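Local coordinates for excinuclease ABC, subunit A. (Deinococcus radiodurans, PDB 2VF7), which probably binds DNA and helps recognise damage in excision repair, as a zinc-containing ATPase of the UvrA family within the ABC superfamily, at residues R640-C644 / C664-H668; R599-T604 / S633-K637. The protein carries 1 engineered substitution. Residue numbers count along the deposited sequence, not the author numbering.

Interaction 1: R640-C644 / C664-H668. With ZN (zinc ion), chain G.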
ATOM      1  N   ARG A 640       1.233  27.865  21.685  1.00 53.89           N
ATOM      2  CA  ARG A 640       0.775  26.599  21.108  1.00 53.12           C
ATOM      3  C   ARG A 640       1.853  25.520  21.088  1.00 54.12           C
ATOM      4  O   ARG A 640       3.057  25.798  21.224  1.00 54.39           O
ATOM      5  CB  ARG A 640       0.272  26.817  19.679  1.00 53.20           C
ATOM      6  CG  ARG A 640       1.275  27.451  18.745  1.00 51.03           C
ATOM      7  CD  ARG A 640       0.790  27.395  17.288  1.00 51.17           C
ATOM      8  NE  ARG A 640       1.882  27.664  16.359  1.00 44.47           N
ATOM      9  CZ  ARG A 640       1.728  27.963  15.075  1.00 42.17           C
ATOM     10  NH1 ARG A 640       0.526  28.072  14.553  1.00 43.48           N
ATOM     11  NH2 ARG A 640       2.782  28.183  14.316  1.00 39.19           N
ATOM     12  N   CYS A 641       1.420  24.283  20.896  1.00 54.28           N
ATOM     13  CA  CYS A 641       2.355  23.202  20.649  1.00 54.21           C
ATOM     14  C   CYS A 641       2.887  23.401  19.245  1.00 54.38           C
ATOM     15  O   CYS A 641       2.126  23.461  18.282  1.00 54.73           O
ATOM     16  CB  CYS A 641       1.647  21.862  20.774  1.00 54.06           C
ATOM     17  SG  CYS A 641       2.660  20.485  20.292  1.00 53.98           S
ATOM     18  N   GLU A 642       4.194  23.535  19.128  1.00 54.94           N
ATOM     19  CA  GLU A 642       4.795  23.794  17.833  1.00 55.17           C
ATOM     20  C   GLU A 642       5.130  22.522  17.066  1.00 55.08           C
ATOM     21  O   GLU A 642       5.513  22.594  15.897  1.00 55.08           O
ATOM     22  CB  GLU A 642       6.037  24.690  17.957  1.00 55.16           C
ATOM     23  CG  GLU A 642       6.188  25.648  16.773  1.00 56.29           C
ATOM     24  CD  GLU A 642       5.001  26.602  16.686  1.00 59.40           C
ATOM     25  OE1 GLU A 642       4.394  26.899  17.737  1.00 60.47           O
ATOM     26  OE2 GLU A 642       4.666  27.053  15.576  1.00 60.35           O
ATOM     27  N   HIS A 643       4.983  21.367  17.716  1.00 54.81           N
ATOM     28  CA  HIS A 643       5.219  20.080  17.049  1.00 55.40           C
ATOM     29  C   HIS A 643       4.141  19.815  15.985  1.00 55.71           C
ATOM     30  O   HIS A 643       4.427  19.274  14.913  1.00 55.48           O
ATOM     31  CB  HIS A 643       5.274  18.947  18.086  1.00 55.50           C
ATOM     32  CG  HIS A 643       5.533  17.588  17.502  1.00 55.15           C
ATOM     33  ND1 HIS A 643       6.789  17.025  17.455  1.00 54.97           N
ATOM     34  CD2 HIS A 643       4.690  16.670  16.971  1.00 53.94           C
ATOM     35  CE1 HIS A 643       6.711  15.825  16.908  1.00 54.72           C
ATOM     36  NE2 HIS A 643       5.449  15.587  16.603  1.00 54.44           N
ATOM     37  N   CYS A 644       2.911  20.223  16.299  1.00 55.97           N
ATOM     38  CA  CYS A 644       1.754  20.098  15.403  1.00 56.34           C
ATOM     39  C   CYS A 644       1.283  21.473  14.976  1.00 56.01           C
ATOM     40  O   CYS A 644       0.277  21.582  14.297  1.00 56.49           O
ATOM     41  CB  CYS A 644       0.608  19.403  16.119  1.00 55.65           C
ATOM     42  SG  CYS A 644       0.197  20.271  17.641  1.00 58.65           S
ATOM     43  N   CYS A 664      -1.537  14.360  18.060  1.00 57.91           N
ATOM     44  CA  CYS A 664      -0.147  14.767  18.181  1.00 57.32           C
ATOM     45  C   CYS A 664       0.562  14.011  19.319  1.00 57.20           C
ATOM     46  O   CYS A 664       0.042  13.932  20.422  1.00 57.14           O
ATOM     47  CB  CYS A 664      -0.082  16.272  18.410  1.00 57.15           C
ATOM     48  SG  CYS A 664       1.558  16.906  18.693  1.00 57.62           S
ATOM     49  N   PRO A 665       1.746  13.422  19.039  1.00 57.26           N
ATOM     50  CA  PRO A 665       2.491  12.676  20.058  1.00 56.91           C
ATOM     51  C   PRO A 665       2.992  13.516  21.242  1.00 56.96           C
ATOM     52  O   PRO A 665       3.379  12.960  22.260  1.00 56.80           O
ATOM     53  CB  PRO A 665       3.672  12.112  19.271  1.00 57.08           C
ATOM     54  CG  PRO A 665       3.803  13.000  18.092  1.00 56.83           C
ATOM     55  CD  PRO A 665       2.427  13.382  17.733  1.00 56.70           C
ATOM     56  N   VAL A 666       2.952  14.838  21.119  1.00 57.14           N
ATOM     57  CA  VAL A 666       3.518  15.736  22.133  1.00 56.63           C
ATOM     58  C   VAL A 666       2.456  16.431  22.997  1.00 57.06           C
ATOM     59  O   VAL A 666       2.614  16.551  24.198  1.00 57.52           O
ATOM     60  CB  VAL A 666       4.411  16.795  21.483  1.00 56.46           C
ATOM     61  CG1 VAL A 666       5.024  17.710  22.538  1.00 56.27           C
ATOM     62  CG2 VAL A 666       5.484  16.136  20.682  1.00 54.08           C
ATOM     63  N   CYS A 667       1.376  16.906  22.403  1.00 57.63           N
ATOM     64  CA  CYS A 667       0.335  17.525  23.211  1.00 57.92           C
ATOM     65  C   CYS A 667      -0.857  16.597  23.338  1.00 58.42           C
ATOM     66  O   CYS A 667      -1.729  16.816  24.182  1.00 59.13           O
ATOM     67  CB  CYS A 667      -0.065  18.888  22.655  1.00 57.57           C
ATOM     68  SG  CYS A 667      -0.875  18.806  21.075  1.00 56.14           S
ATOM     69  N   HIS A 668      -0.892  15.555  22.511  1.00 58.59           N
ATOM     70  CA  HIS A 668      -1.983  14.579  22.553  1.00 59.14           C
ATOM     71  C   HIS A 668      -3.343  15.172  22.219  1.00 58.84           C
ATOM     72  O   HIS A 668      -4.368  14.621  22.600  1.00 59.34           O
ATOM     73  CB  HIS A 668      -2.055  13.880  23.917  1.00 59.61           C
ATOM     74  CG  HIS A 668      -0.804  13.152  24.285  1.00 61.02           C
ATOM     75  ND1 HIS A 668       0.143  13.685  25.132  1.00 62.32           N
ATOM     76  CD2 HIS A 668      -0.338  11.935  23.914  1.00 62.29           C
ATOM     77  CE1 HIS A 668       1.138  12.826  25.272  1.00 62.35           C
ATOM     78  NE2 HIS A 668       0.872  11.757  24.542  1.00 62.65           N
TER
HETATM   79 ZN    ZN G 904       0.818  19.055  19.522  1.00 55.91          ZN
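Two CxxC pairs gripping one metal illustrate how segments with no regular secondary structure of their own can be joined through an ion. The first cysteine of each pair, Cys641 and Cys664, holds chi1 in the t well, whereas the second, Cys644 and Cys667, adopts p; this repeated combination lets both loops present two sulfurs to one point. The zinc ion lies 2.5 Å from Cys641 SG, 2.3 Å from Cys644 SG, 2.4 Å from Cys664 SG and 2.3 Å from Cys667 SG. Cys664 SG also accepts a hydrogen bond from Val666 N at 3.5 Å, the amide within the turn facing its ligand sulfur. Outside the cluster, His643, with chi1 t, lays its ring against the opposing loop. Val666 CG2 lies over its ring face, 3.6 Å from the centroid in a CH-pi contact, and Pro665 CG approaches His643 NE2 at 3.4 Å. Arg640 takes no part in the metal site; its side chain forms a salt bridge with Glu642, NH2 to OE2 at 2.5 Å. Four sulfur ligands complete the coordination by protein, so this Cys4 zinc site of a UvrA protein is probably a structural cross-link rather than a catalytic centre.

Interaction 2: R599-T604 / S633-K637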
ATOM      1  N   ARG A 599      -6.876  22.667  11.894  1.00 58.18           N
ATOM      2  CA  ARG A 599      -6.782  24.031  12.454  1.00 58.69           C
ATOM      3  C   ARG A 599      -8.166  24.536  12.794  1.00 59.33           C
ATOM      4  O   ARG A 599      -8.368  25.182  13.822  1.00 60.04           O
ATOM      5  CB  ARG A 599      -6.348  25.044  11.411  1.00 58.01           C
ATOM      6  CG  ARG A 599      -4.967  25.054  11.012  1.00 59.12           C
ATOM      7  CD  ARG A 599      -4.453  26.470  11.093  1.00 57.81           C
ATOM      8  NE  ARG A 599      -3.829  26.637  12.393  1.00 59.31           N
ATOM      9  CZ  ARG A 599      -2.627  26.171  12.703  1.00 55.81           C
ATOM     10  NH1 ARG A 599      -1.900  25.520  11.808  1.00 51.98           N
ATOM     11  NH2 ARG A 599      -2.157  26.378  13.912  1.00 56.37           N
ATOM     12  N   SER A 600      -9.087  24.309  11.851  1.00 59.56           N
ATOM     13  CA  SER A 600     -10.447  24.837  11.890  1.00 59.89           C
ATOM     14  C   SER A 600     -11.309  24.138  12.922  1.00 60.03           C
ATOM     15  O   SER A 600     -11.186  22.917  13.137  1.00 59.28           O
ATOM     16  CB  SER A 600     -11.104  24.697  10.529  1.00 59.58           C
ATOM     17  OG  SER A 600     -10.399  25.433   9.541  1.00 60.46           O
ATOM     18  N   ASN A 601     -12.182  24.932  13.545  1.00 60.16           N
ATOM     19  CA  ASN A 601     -13.184  24.432  14.469  1.00 60.07           C
ATOM     20  C   ASN A 601     -14.334  25.451  14.654  1.00 60.97           C
ATOM     21  O   ASN A 601     -14.247  26.586  14.174  1.00 60.58           O
ATOM     22  CB  ASN A 601     -12.516  23.973  15.787  1.00 60.08           C
ATOM     23  CG  ASN A 601     -11.609  25.037  16.420  1.00 58.52           C
ATOM     24  OD1 ASN A 601     -10.576  24.712  16.988  1.00 59.40           O
ATOM     25  ND2 ASN A 601     -11.999  26.295  16.337  1.00 53.71           N
ATOM     26  N   MET A 602     -15.430  25.042  15.294  1.00 62.06           N
ATOM     27  CA  MET A 602     -16.524  25.987  15.599  1.00 62.57           C
ATOM     28  C   MET A 602     -15.994  27.228  16.296  1.00 61.61           C
ATOM     29  O   MET A 602     -16.382  28.355  15.951  1.00 61.11           O
ATOM     30  CB  MET A 602     -17.548  25.368  16.548  1.00 63.08           C
ATOM     31  CG  MET A 602     -18.713  24.644  15.905  1.00 63.54           C
ATOM     32  SD  MET A 602     -19.440  23.533  17.144  1.00 64.35           S
ATOM     33  CE  MET A 602     -21.116  23.494  16.575  1.00 65.37           C
ATOM     34  N   ALA A 603     -15.127  27.007  17.287  1.00 60.14           N
ATOM     35  CA  ALA A 603     -14.677  28.067  18.199  1.00 60.35           C
ATOM     36  C   ALA A 603     -14.144  29.279  17.461  1.00 60.43           C
ATOM     37  O   ALA A 603     -14.330  30.427  17.856  1.00 61.54           O
ATOM     38  CB  ALA A 603     -13.604  27.543  19.132  1.00 59.65           C
ATOM     39  N   THR A 604     -13.473  28.994  16.368  1.00 60.03           N
ATOM     40  CA  THR A 604     -12.731  29.986  15.639  1.00 59.17           C
ATOM     41  C   THR A 604     -13.503  30.448  14.393  1.00 58.90           C
ATOM     42  O   THR A 604     -13.307  31.567  13.946  1.00 59.41           O
ATOM     43  CB  THR A 604     -11.357  29.398  15.345  1.00 59.19           C
ATOM     44  OG1 THR A 604     -10.394  30.441  15.292  1.00 60.53           O
ATOM     45  CG2 THR A 604     -11.351  28.504  14.081  1.00 57.29           C
ATOM     46  N   SER A 633      -3.784  31.711  21.380  1.00 54.58           N
ATOM     47  CA  SER A 633      -4.082  31.352  20.014  1.00 54.72           C
ATOM     48  C   SER A 633      -3.305  30.087  19.645  1.00 54.45           C
ATOM     49  O   SER A 633      -2.155  29.913  20.053  1.00 54.61           O
ATOM     50  CB  SER A 633      -3.681  32.498  19.076  1.00 55.31           C
ATOM     51  OG  SER A 633      -4.270  32.350  17.789  1.00 56.16           O
ATOM     52  N   PHE A 634      -3.924  29.190  18.891  1.00 53.96           N
ATOM     53  CA  PHE A 634      -3.164  28.086  18.297  1.00 53.41           C
ATOM     54  C   PHE A 634      -2.854  28.408  16.839  1.00 53.79           C
ATOM     55  O   PHE A 634      -2.424  27.535  16.105  1.00 54.17           O
ATOM     56  CB  PHE A 634      -3.911  26.752  18.420  1.00 53.41           C
ATOM     57  CG  PHE A 634      -5.324  26.801  17.922  1.00 52.71           C
ATOM     58  CD1 PHE A 634      -5.606  26.641  16.566  1.00 52.05           C
ATOM     59  CD2 PHE A 634      -6.375  27.027  18.800  1.00 52.85           C
ATOM     60  CE1 PHE A 634      -6.893  26.725  16.107  1.00 52.24           C
ATOM     61  CE2 PHE A 634      -7.666  27.109  18.345  1.00 52.12           C
ATOM     62  CZ  PHE A 634      -7.933  26.952  17.014  1.00 53.32           C
ATOM     63  N   ASN A 635      -3.073  29.657  16.417  1.00 53.91           N
ATOM     64  CA  ASN A 635      -2.731  30.080  15.047  1.00 54.26           C
ATOM     65  C   ASN A 635      -1.520  30.971  14.995  1.00 54.33           C
ATOM     66  O   ASN A 635      -1.072  31.402  13.933  1.00 54.83           O
ATOM     67  CB  ASN A 635      -3.928  30.690  14.323  1.00 53.93           C
ATOM     68  CG  ASN A 635      -5.004  29.685  14.115  1.00 54.72           C
ATOM     69  OD1 ASN A 635      -4.705  28.534  13.847  1.00 56.29           O
ATOM     70  ND2 ASN A 635      -6.256  30.079  14.287  1.00 55.11           N
ATOM     71  N   VAL A 636      -0.955  31.188  16.161  1.00 54.92           N
ATOM     72  CA  VAL A 636       0.173  32.063  16.310  1.00 55.49           C
ATOM     73  C   VAL A 636       1.220  31.314  17.145  1.00 55.84           C
ATOM     74  O   VAL A 636       0.888  30.627  18.106  1.00 56.04           O
ATOM     75  CB  VAL A 636      -0.288  33.440  16.916  1.00 55.32           C
ATOM     76  CG1 VAL A 636       0.842  34.196  17.582  1.00 55.96           C
ATOM     77  CG2 VAL A 636      -0.903  34.314  15.827  1.00 55.92           C
ATOM     78  N   LYS A 637       2.477  31.439  16.743  1.00 56.12           N
ATOM     79  CA  LYS A 637       3.608  30.867  17.459  1.00 57.29           C
ATOM     80  C   LYS A 637       3.739  31.474  18.870  1.00 57.47           C
ATOM     81  O   LYS A 637       3.408  32.655  19.076  1.00 58.05           O
ATOM     82  CB  LYS A 637       4.858  31.108  16.611  1.00 57.02           C
ATOM     83  CG  LYS A 637       6.167  30.900  17.276  1.00 58.61           C
ATOM     84  CD  LYS A 637       7.250  31.716  16.559  1.00 61.83           C
ATOM     85  CE  LYS A 637       7.200  33.192  16.985  1.00 62.45           C
ATOM     86  NZ  LYS A 637       8.326  33.962  16.423  1.00 63.95           N
TER
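The guanidinium of Arg599 carries this contact. Its NE donates to Asn635 OD1 at 2.5 Å, and NH2 makes a very short hydrogen bond, also 2.5 Å, to Phe634 O; a weak third bond runs from NH2 to Asn635 OD1 at 3.3 Å. Both acceptors sit at the guanidinium edge, near its plane, where the N-H groups point. The same group is held from further along the chain, NH2 by the carbonyl of Gln645 and NH1 by a salt bridge with Glu647, so a single side chain gathers several parts of the loop. Bent chi2 and chi3 angles, both between the usual wells, fold the arginine round to reach these acceptors. The receiving backbone is shaped by an ST turn, in which Ser633 OG accepts from Asn635 N at 3.3 Å. Packing follows. The Phe634 ring brings its edge to the backbone of Arg599, CE1 lying 3.1 Å from the O of that residue, and borders the buried side chain of Asn601, while Arg671 completes a cation-pi pair with the ring. Beyond it, Thr604 stands at the margin, its OG1 4.3 Å from Asn635 ND2. Asn601 occupies the N-cap position of the short helix 602-605, and the ring thus lies beside the start of that helix. The arrangement is a worked case of an arginine binding backbone and side-chain oxygens of a turn; here an ST turn is tied to a helix N-terminus in the region between the P-loop and signature sequence of the second ABC ATPase unit.

How the interactions relate
The two contacts follow one another along the chain, residues 599-637 preceding 640-668 in sequence, and their centres lie 14 Å apart. They meet through Arg640, whose NH1 approaches Arg599 NH2 to 3.2 Å and forms a weak hydrogen bond with Phe634 O at 3.4 Å. Two like charges thus converge on one carbonyl. Arg671 links them again: its backbone hydrogen-bonds with that of Cys641 and its side chain makes a cation-pi pair with Phe634. Interaction 1 holds the zinc itself; in interaction 2 the Phe634 side chain is about 9 Å from that ion, and the Arg599 side chain about 8 Å from that of its ligand Cys644. The Asn601 side chain is about 6 Å from that of the ADP-binding Gln726 and about 12 Å from a bound ADP.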